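Local structure of toll-like receptor 6, Variable lymphocyte receptor B (Mus musculus, 3A79) at residues B[90-96]-B[114-120]; B[126-130]-B[175-179]; B[133-138]-B[153-159]. The protein probably recognises diacylated microbial lipopeptides together with Toll-like receptor 2, here as a mouse ectodomain fused to part of a hagfish lymphocyte receptor. All coordinates share one frame; numbering follows the deposited sequence.

How the contacts relate
All three contacts lie in the Toll-like receptor 6 part of the fusion, on the same side of the chain's centre, in consecutive turns of a leucine-rich repeat solenoid. Contact 1 closes before contacts 2 and 3 open, and contact 3 is nested inside the loop closed by contact 2. Their centres stand about 17 Å (contacts 1 and 2), 16 Å (1 and 3) and 9 Å (2 and 3) apart. Strand 150-154 of contact 3 sits between strands 125-127 and 171-178 of contact 2, bonding to the latter through Leu153. Ile115 of contact 1 packs on Leu128 and Phe133, so the interior packing of contact 1 runs on into the turns that carry contacts 2 and 3.

Contact 1 (B[90-96]-B[114-120]). With NAG (2-acetamido-2-deoxy-beta-D-glucopyranose), chain L.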
loop_
_atom_site.group_PDB
_atom_site.type_symbol
_atom_site.label_atom_id
_atom_site.label_comp_id
_atom_site.label_asym_id
_atom_site.label_seq_id
_atom_site.Cartn_x
_atom_site.Cartn_y
_atom_site.Cartn_z
ATOM N N SER B 90 39.329 38.072 9.041
ATOM C CA SER B 90 39.639 39.040 8.009
ATOM C C SER B 90 40.080 38.332 6.727
ATOM O O SER B 90 40.632 37.231 6.771
ATOM C CB SER B 90 40.735 39.976 8.490
ATOM O OG SER B 90 40.720 41.179 7.745
ATOM N N LEU B 91 39.827 38.960 5.584
ATOM C CA LEU B 91 40.300 38.426 4.313
ATOM C C LEU B 91 40.918 39.530 3.462
ATOM O O LEU B 91 40.216 40.416 2.981
ATOM C CB LEU B 91 39.160 37.762 3.542
ATOM C CG LEU B 91 39.587 36.612 2.629
ATOM C CD1 LEU B 91 38.697 36.542 1.397
ATOM C CD2 LEU B 91 41.051 36.757 2.234
ATOM N N ASP B 92 42.231 39.464 3.272
ATOM C CA ASP B 92 42.939 40.432 2.450
ATOM C C ASP B 92 43.078 39.914 1.012
ATOM O O ASP B 92 43.825 38.979 0.761
ATOM C CB ASP B 92 44.306 40.721 3.075
ATOM C CG ASP B 92 45.055 41.853 2.375
ATOM O OD1 ASP B 92 44.633 42.277 1.277
ATOM O OD2 ASP B 92 46.078 42.317 2.928
ATOM N N PHE B 93 42.353 40.520 0.072
ATOM C CA PHE B 93 42.375 40.075 -1.324
ATOM C C PHE B 93 43.719 40.236 -2.033
ATOM O O PHE B 93 43.862 39.818 -3.175
ATOM C CB PHE B 93 41.306 40.783 -2.154
ATOM C CG PHE B 93 39.924 40.269 -1.929
ATOM C CD1 PHE B 93 38.912 41.119 -1.528
ATOM C CD2 PHE B 93 39.630 38.937 -2.116
ATOM C CE1 PHE B 93 37.627 40.642 -1.316
ATOM C CE2 PHE B 93 38.346 38.455 -1.902
ATOM C CZ PHE B 93 37.344 39.311 -1.500
ATOM N N HIS B 94 44.694 40.856 -1.381
ATOM C CA HIS B 94 46.016 40.988 -1.991
ATOM C C HIS B 94 46.777 39.685 -1.760
ATOM O O HIS B 94 47.663 39.295 -2.527
ATOM C CB HIS B 94 46.774 42.188 -1.414
ATOM C CG HIS B 94 48.091 42.447 -2.081
ATOM N ND1 HIS B 94 48.191 42.988 -3.346
ATOM C CD2 HIS B 94 49.362 42.234 -1.662
ATOM C CE1 HIS B 94 49.466 43.099 -3.676
ATOM N NE2 HIS B 94 50.198 42.647 -2.672
ATOM N N VAL B 95 46.403 39.013 -0.683
ATOM C CA VAL B 95 46.904 37.689 -0.367
ATOM C C VAL B 95 46.971 36.765 -1.599
ATOM O O VAL B 95 47.887 35.956 -1.717
ATOM C CB VAL B 95 46.039 37.085 0.758
ATOM C CG1 VAL B 95 45.701 35.626 0.489
ATOM C CG2 VAL B 95 46.698 37.323 2.123
ATOM N N PHE B 96 46.018 36.909 -2.519
ATOM C CA PHE B 96 45.983 36.106 -3.746
ATOM C C PHE B 96 46.859 36.656 -4.884
ATOM O O PHE B 96 46.614 36.357 -6.058
ATOM C CB PHE B 96 44.550 35.973 -4.267
ATOM C CG PHE B 96 43.594 35.383 -3.284
ATOM C CD1 PHE B 96 42.610 36.159 -2.708
ATOM C CD2 PHE B 96 43.666 34.052 -2.944
ATOM C CE1 PHE B 96 41.716 35.621 -1.804
ATOM C CE2 PHE B 96 42.779 33.504 -2.031
ATOM C CZ PHE B 96 41.801 34.293 -1.461
ATOM N N ASN B 114 35.784 42.004 8.002
ATOM C CA ASN B 114 36.558 42.974 7.229
ATOM C C ASN B 114 37.041 42.302 5.931
ATOM O O ASN B 114 37.193 41.083 5.884
ATOM C CB ASN B 114 37.735 43.518 8.067
ATOM C CG ASN B 114 38.328 44.846 7.513
ATOM O OD1 ASN B 114 37.737 45.509 6.657
ATOM N ND2 ASN B 114 39.500 45.229 8.027
ATOM N N ILE B 115 37.281 43.095 4.888
ATOM C CA ILE B 115 37.601 42.578 3.556
ATOM C C ILE B 115 38.305 43.635 2.678
ATOM O O ILE B 115 37.845 44.770 2.571
ATOM C CB ILE B 115 36.304 42.092 2.853
ATOM C CG1 ILE B 115 36.028 40.633 3.148
ATOM C CG2 ILE B 115 36.385 42.228 1.359
ATOM C CD1 ILE B 115 35.083 40.047 2.152
ATOM N N SER B 116 39.423 43.275 2.052
ATOM C CA SER B 116 40.054 44.177 1.087
ATOM C C SER B 116 38.995 44.638 0.095
ATOM O O SER B 116 38.110 43.869 -0.272
ATOM C CB SER B 116 41.209 43.491 0.346
ATOM O OG SER B 116 41.619 44.242 -0.794
ATOM N N CYS B 117 39.074 45.892 -0.336
ATOM C CA CYS B 117 38.048 46.437 -1.221
ATOM C C CYS B 117 38.180 45.963 -2.672
ATOM O O CYS B 117 37.216 46.030 -3.441
ATOM C CB CYS B 117 38.011 47.968 -1.144
ATOM S SG CYS B 117 36.819 48.682 0.050
ATOM N N CYS B 118 39.356 45.464 -3.047
ATOM C CA CYS B 118 39.559 45.046 -4.432
ATOM C C CYS B 118 39.837 43.552 -4.636
ATOM O O CYS B 118 40.995 43.115 -4.589
ATOM C CB CYS B 118 40.649 45.878 -5.091
ATOM S SG CYS B 118 40.508 45.881 -6.878
ATOM N N PRO B 119 38.764 42.770 -4.874
ATOM C CA PRO B 119 38.793 41.354 -5.237
ATOM C C PRO B 119 39.453 41.144 -6.585
ATOM O O PRO B 119 39.358 42.006 -7.456
ATOM C CB PRO B 119 37.307 40.996 -5.352
ATOM C CG PRO B 119 36.621 41.965 -4.507
ATOM C CD PRO B 119 37.383 43.241 -4.686
ATOM N N MET B 120 40.099 39.995 -6.756
ATOM C CA MET B 120 40.814 39.683 -7.991
ATOM C C MET B 120 39.893 39.688 -9.215
ATOM O O MET B 120 38.795 39.124 -9.201
ATOM C CB MET B 120 41.573 38.353 -7.860
ATOM C CG MET B 120 40.767 37.229 -7.206
ATOM S SD MET B 120 41.251 36.828 -5.518
ATOM C CE MET B 120 42.205 38.290 -5.138
HETATM C C1 NAG L . 41.243 45.456 -12.736
HETATM C C2 NAG L . 42.582 45.434 -11.967
HETATM C C3 NAG L . 43.859 45.488 -12.845
HETATM C C4 NAG L . 43.754 44.402 -13.920
HETATM C C5 NAG L . 42.417 44.468 -14.663
HETATM C C6 NAG L . 42.288 43.217 -15.525
HETATM C C7 NAG L . 42.616 46.094 -9.655
HETATM C C8 NAG L . 43.277 47.035 -8.689
HETATM N N2 NAG L . 42.579 46.458 -10.936
HETATM O O3 NAG L . 45.080 45.359 -12.099
HETATM O O4 NAG L . 44.811 44.467 -14.867
HETATM O O5 NAG L . 41.260 44.550 -13.836
HETATM O O6 NAG L . 40.973 43.132 -16.020
HETATM O O7 NAG L . 42.138 45.028 -9.263
#
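Phe93 is pushed between Ile115, Ser116 and Pro119, and its packing against them is the tight half of the contact. Pro119 CA lies over one face of the ring, 3.9 Å from its centroid, while Ser116 O stands at the ring edge in its plane. Ile115 CG2 meets Phe93 CE1 obliquely. Further along, Met120 bends at chi2 and chi3 to bring its sulfur to Phe96, SD 4.0 Å from that ring's centroid: an oblique Met-aromatic contact. Strand 104-106 backs both phenylalanines through Leu105. The other half is a two-residue parallel pairing of strands 90-91 and 114-115. Ser116 N gives Leu91 O a bond of 3.1 Å and 164°, in the carbonyl plane, whereas Leu91 N to Asn114 O is weak at 3.4 Å. Here Ser90 OG and Asn114 CB merely pass at 3.8 Å on the solvent side, and Asp92 accepts from His94 N, two residues on, in an Asx turn. A glycan beside Asn144 brings its acetamide up to Cys118, and Cys117 is held to Cys139 by a disulfide. Apolar and aromatic packing therefore does most of the joining of these two successive turns, with one good backbone bond and one weak one beside it.

Contact 2 (B[126-130]-B[175-179])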
loop_
_atom_site.group_PDB
_atom_site.type_symbol
_atom_site.label_atom_id
_atom_site.label_comp_id
_atom_site.label_asym_id
_atom_site.label_seq_id
_atom_site.Cartn_x
_atom_site.Cartn_y
_atom_site.Cartn_z
ATOM N N LEU B 126 32.366 34.330 -6.494
ATOM C CA LEU B 126 32.846 34.842 -5.224
ATOM C C LEU B 126 31.759 34.688 -4.166
ATOM O O LEU B 126 30.729 35.341 -4.233
ATOM C CB LEU B 126 33.256 36.304 -5.378
ATOM C CG LEU B 126 33.601 37.081 -4.109
ATOM C CD1 LEU B 126 34.559 36.307 -3.245
ATOM C CD2 LEU B 126 34.202 38.413 -4.477
ATOM N N ASP B 127 31.988 33.810 -3.194
ATOM C CA ASP B 127 30.991 33.544 -2.164
ATOM C C ASP B 127 31.446 34.022 -0.790
ATOM O O ASP B 127 32.369 33.449 -0.207
ATOM C CB ASP B 127 30.655 32.055 -2.113
ATOM C CG ASP B 127 29.404 31.772 -1.320
ATOM O OD1 ASP B 127 29.014 32.630 -0.515
ATOM O OD2 ASP B 127 28.809 30.692 -1.497
ATOM N N LEU B 128 30.786 35.075 -0.294
ATOM C CA LEU B 128 30.995 35.609 1.057
ATOM C C LEU B 128 29.719 35.537 1.894
ATOM O O LEU B 128 29.553 36.283 2.855
ATOM C CB LEU B 128 31.471 37.063 1.003
ATOM C CG LEU B 128 32.496 37.387 -0.074
ATOM C CD1 LEU B 128 32.677 38.874 -0.162
ATOM C CD2 LEU B 128 33.812 36.692 0.217
ATOM N N SER B 129 28.810 34.645 1.527
ATOM C CA SER B 129 27.553 34.528 2.254
ATOM C C SER B 129 27.795 33.901 3.620
ATOM O O SER B 129 28.847 33.324 3.865
ATOM C CB SER B 129 26.526 33.726 1.448
ATOM O OG SER B 129 26.953 32.391 1.277
ATOM N N PHE B 130 26.822 34.035 4.508
ATOM C CA PHE B 130 26.902 33.488 5.858
ATOM C C PHE B 130 28.197 33.835 6.570
ATOM O O PHE B 130 28.973 32.963 6.944
ATOM C CB PHE B 130 26.656 31.980 5.842
ATOM C CG PHE B 130 25.383 31.601 5.161
ATOM C CD1 PHE B 130 25.345 31.425 3.785
ATOM C CD2 PHE B 130 24.210 31.459 5.885
ATOM C CE1 PHE B 130 24.163 31.096 3.145
ATOM C CE2 PHE B 130 23.019 31.133 5.246
ATOM C CZ PHE B 130 22.997 30.949 3.877
ATOM N N LEU B 175 23.447 35.301 -4.099
ATOM C CA LEU B 175 23.026 34.634 -2.889
ATOM C C LEU B 175 23.183 35.636 -1.759
ATOM O O LEU B 175 24.246 36.225 -1.594
ATOM C CB LEU B 175 23.868 33.380 -2.632
ATOM C CG LEU B 175 23.539 32.775 -1.271
ATOM C CD1 LEU B 175 22.138 32.205 -1.268
ATOM C CD2 LEU B 175 24.528 31.738 -0.881
ATOM N N LEU B 176 22.117 35.835 -0.992
ATOM C CA LEU B 176 22.108 36.840 0.065
ATOM C C LEU B 176 21.407 36.324 1.312
ATOM O O LEU B 176 20.284 35.823 1.243
ATOM C CB LEU B 176 21.396 38.079 -0.443
ATOM C CG LEU B 176 21.227 39.293 0.453
ATOM C CD1 LEU B 176 22.527 39.644 1.163
ATOM C CD2 LEU B 176 20.754 40.435 -0.436
ATOM N N ASP B 177 22.064 36.434 2.458
ATOM C CA ASP B 177 21.459 35.901 3.664
ATOM C C ASP B 177 21.283 36.926 4.770
ATOM O O ASP B 177 22.179 37.712 5.089
ATOM C CB ASP B 177 22.238 34.718 4.196
ATOM C CG ASP B 177 23.371 35.139 5.080
ATOM O OD1 ASP B 177 24.460 35.367 4.538
ATOM O OD2 ASP B 177 23.181 35.238 6.309
ATOM N N LEU B 178 20.104 36.860 5.366
ATOM C CA LEU B 178 19.647 37.799 6.359
ATOM C C LEU B 178 19.552 37.050 7.676
ATOM O O LEU B 178 18.626 37.255 8.461
ATOM C CB LEU B 178 18.246 38.265 5.975
ATOM C CG LEU B 178 17.867 39.037 4.703
ATOM C CD1 LEU B 178 17.539 40.460 5.071
ATOM C CD2 LEU B 178 18.898 38.964 3.581
ATOM N N VAL B 179 20.479 36.133 7.906
ATOM C CA VAL B 179 20.489 35.423 9.172
ATOM C C VAL B 179 20.889 36.419 10.255
ATOM O O VAL B 179 20.294 36.454 11.334
ATOM C CB VAL B 179 21.461 34.231 9.155
ATOM C CG1 VAL B 179 21.344 33.456 10.434
ATOM C CG2 VAL B 179 21.152 33.327 7.993
#
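The Phe130 ring carries Asp177 CB over one face, displaced from the ring centre, at 4.0 Å from the centroid in a CH-pi contact; the Asp177 carboxylate, as modelled, lies nearly parallel to the ring (4°). At the edge, near the ring plane, Leu175 CD2 reaches Phe130 CE1 at 4.1 Å, and Val179 CG2 comes obliquely to Phe130 CE2 at 4.0 Å. The ring of His109, from an earlier turn, stacks on Phe130 as well. With its CG set between backbone N and carbonyl carbon (chi1 86°), Asp177 turns its carboxylate toward the Phe130 backbone; a bond from Phe130 N to OD1 is modelled there but is doubtful, since OD1 is placed too close to another atom. The second oxygen, OD2, accepts from Val179 N at 3.3 Å, closing an Asx turn. A matching Asx turn shapes the other segment: Asp127 OD1 takes Ser129 N at 2.9 Å nearly along its C-O axis and Ser129 OG at 2.7 Å on its syn lone pair, two bonds that grip OD1. Strand 150-154 runs between the two segments in strand order, so these side chains meet across it, with Asp127 and Leu175 touching Phe150. Leu176 and Leu178 point instead into the solenoid core, toward Leu153 and Phe158, and Val202 of strand 198-203 continues the concave face, lined by parallel strands as in leucine-rich repeat solenoids, beyond Leu175 and Phe130.

Contact 3 (B[133-138]-B[153-159]); sequences FDVLPV and LSAAKFR
This is a mixed hydrophobic and backbone contact between the loop 133-138, which follows one repeat strand of the leucine-rich solenoid, and the end of the next strand with the loop leaving it, 153-159. Leu136 carries the packing with both branches: CD1 lies against Ala155 CB at 3.4 Å and near Leu153 CB, while CD2 meets Phe158 CD2 at the ring edge, in its plane. Further along the loop, Val138 lies crosswise to Leu153, its CG2 3.7 Å from Leu153 CD1, and Pro137 runs antiparallel to the same leucine side chain. Phe133 sets CB against Ser154 O, with the ring oblique to it, and takes Pro137 CG over the centre of one ring face. The backbones are joined at Asp134 O, which accepts from Ala156 N at 2.9 Å and 163°, the donor tilted from the carbonyl plane, and more weakly from Lys157 N. Toward solvent the fit loosens: Asp134 OD2 and Lys157 NZ stay 4.4 Å apart, too far for a salt bridge, and the bent Arg159 reaches Val135 CG2 obliquely. Ser154 OG bonds to Asn131 N, tying the strand end to the preceding turn. Leu176 of strand 171-178 touches both Leu136 and Phe158, as does Leu191 of strand 190-196, and Glu189 accepts from Phe158 N.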
loop_
_atom_site.group_PDB
_atom_site.type_symbol
_atom_site.label_atom_id
_atom_site.label_comp_id
_atom_site.label_asym_id
_atom_site.label_seq_id
_atom_site.Cartn_x
_atom_site.Cartn_y
_atom_site.Cartn_z
ATOM N N PHE B 133 29.356 40.055 8.505
ATOM C CA PHE B 133 29.447 41.413 8.015
ATOM C C PHE B 133 28.342 42.260 8.597
ATOM O O PHE B 133 27.173 41.869 8.581
ATOM C CB PHE B 133 29.373 41.446 6.497
ATOM C CG PHE B 133 30.604 40.931 5.837
ATOM C CD1 PHE B 133 30.575 39.747 5.109
ATOM C CD2 PHE B 133 31.803 41.617 5.961
ATOM C CE1 PHE B 133 31.714 39.268 4.503
ATOM C CE2 PHE B 133 32.951 41.150 5.357
ATOM C CZ PHE B 133 32.908 39.973 4.627
ATOM N N ASP B 134 28.741 43.413 9.128
ATOM C CA ASP B 134 27.826 44.443 9.579
ATOM C C ASP B 134 27.008 44.884 8.370
ATOM O O ASP B 134 25.791 44.687 8.315
ATOM C CB ASP B 134 28.631 45.624 10.133
ATOM C CG ASP B 134 27.878 46.412 11.198
ATOM O OD1 ASP B 134 28.477 47.341 11.785
ATOM O OD2 ASP B 134 26.694 46.102 11.457
ATOM N N VAL B 135 27.690 45.469 7.389
ATOM C CA VAL B 135 27.026 45.933 6.181
ATOM C C VAL B 135 27.641 45.314 4.923
ATOM O O VAL B 135 28.846 45.068 4.869
ATOM C CB VAL B 135 27.045 47.477 6.091
ATOM C CG1 VAL B 135 28.254 47.963 5.299
ATOM C CG2 VAL B 135 25.746 47.980 5.464
ATOM N N LEU B 136 26.799 45.048 3.928
ATOM C CA LEU B 136 27.235 44.510 2.635
ATOM C C LEU B 136 28.627 44.994 2.194
ATOM O O LEU B 136 28.797 46.166 1.888
ATOM C CB LEU B 136 26.200 44.875 1.573
ATOM C CG LEU B 136 25.274 43.795 1.009
ATOM C CD1 LEU B 136 25.269 42.517 1.857
ATOM C CD2 LEU B 136 23.859 44.346 0.770
ATOM N N PRO B 137 29.616 44.078 2.123
ATOM C CA PRO B 137 31.039 44.370 1.879
ATOM C C PRO B 137 31.399 44.742 0.434
ATOM O O PRO B 137 32.582 44.771 0.107
ATOM C CB PRO B 137 31.732 43.043 2.209
ATOM C CG PRO B 137 30.669 42.134 2.723
ATOM C CD PRO B 137 29.382 42.629 2.195
ATOM N N VAL B 138 30.408 45.005 -0.408
ATOM C CA VAL B 138 30.645 45.356 -1.801
ATOM C C VAL B 138 31.191 46.771 -1.924
ATOM O O VAL B 138 30.436 47.736 -1.795
ATOM C CB VAL B 138 29.339 45.290 -2.601
ATOM C CG1 VAL B 138 29.576 45.692 -4.057
ATOM C CG2 VAL B 138 28.739 43.902 -2.506
ATOM N N LEU B 153 26.581 37.069 -0.574
ATOM C CA LEU B 153 26.744 38.127 0.408
ATOM C C LEU B 153 25.911 37.897 1.663
ATOM O O LEU B 153 24.926 37.151 1.649
ATOM C CB LEU B 153 26.358 39.459 -0.224
ATOM C CG LEU B 153 27.186 39.782 -1.461
ATOM C CD1 LEU B 153 26.545 40.881 -2.252
ATOM C CD2 LEU B 153 28.586 40.168 -1.043
ATOM N N SER B 154 26.315 38.543 2.752
ATOM C CA SER B 154 25.513 38.565 3.967
ATOM C C SER B 154 25.745 39.853 4.728
ATOM O O SER B 154 26.820 40.452 4.662
ATOM C CB SER B 154 25.840 37.388 4.871
ATOM O OG SER B 154 26.992 37.633 5.640
ATOM N N ALA B 155 24.731 40.267 5.469
ATOM C CA ALA B 155 24.806 41.516 6.189
ATOM C C ALA B 155 23.675 41.609 7.198
ATOM O O ALA B 155 22.769 40.781 7.201
ATOM C CB ALA B 155 24.745 42.663 5.214
ATOM N N ALA B 156 23.743 42.627 8.050
ATOM C CA ALA B 156 22.734 42.871 9.073
ATOM C C ALA B 156 21.995 44.204 8.842
ATOM O O ALA B 156 20.960 44.483 9.465
ATOM C CB ALA B 156 23.379 42.839 10.447
ATOM N N LYS B 157 22.530 45.018 7.937
ATOM C CA LYS B 157 21.942 46.306 7.605
ATOM C C LYS B 157 21.911 46.473 6.099
ATOM O O LYS B 157 22.859 46.094 5.418
ATOM C CB LYS B 157 22.792 47.446 8.163
ATOM C CG LYS B 157 22.883 47.573 9.665
ATOM C CD LYS B 157 23.577 48.895 9.974
ATOM C CE LYS B 157 24.307 48.901 11.307
ATOM N NZ LYS B 157 25.063 50.181 11.468
ATOM N N PHE B 158 20.856 47.090 5.579
ATOM C CA PHE B 158 20.789 47.371 4.146
ATOM C C PHE B 158 20.398 48.816 3.784
ATOM O O PHE B 158 19.429 49.361 4.314
ATOM C CB PHE B 158 19.875 46.348 3.463
ATOM C CG PHE B 158 20.293 44.930 3.704
ATOM C CD1 PHE B 158 19.725 44.188 4.727
ATOM C CD2 PHE B 158 21.283 44.344 2.927
ATOM C CE1 PHE B 158 20.127 42.876 4.960
ATOM C CE2 PHE B 158 21.686 43.037 3.157
ATOM C CZ PHE B 158 21.108 42.305 4.174
ATOM N N ARG B 159 21.169 49.444 2.894
ATOM C CA ARG B 159 20.771 50.735 2.327
ATOM C C ARG B 159 20.529 50.600 0.827
ATOM O O ARG B 159 21.088 49.718 0.188
ATOM C CB ARG B 159 21.791 51.832 2.625
ATOM C CG ARG B 159 21.714 52.402 4.033
ATOM C CD ARG B 159 22.391 51.486 5.033
ATOM N NE ARG B 159 23.707 51.050 4.564
ATOM C CZ ARG B 159 24.803 51.810 4.576
ATOM N NH1 ARG B 159 24.746 53.066 5.027
ATOM N NH2 ARG B 159 25.958 51.315 4.127
#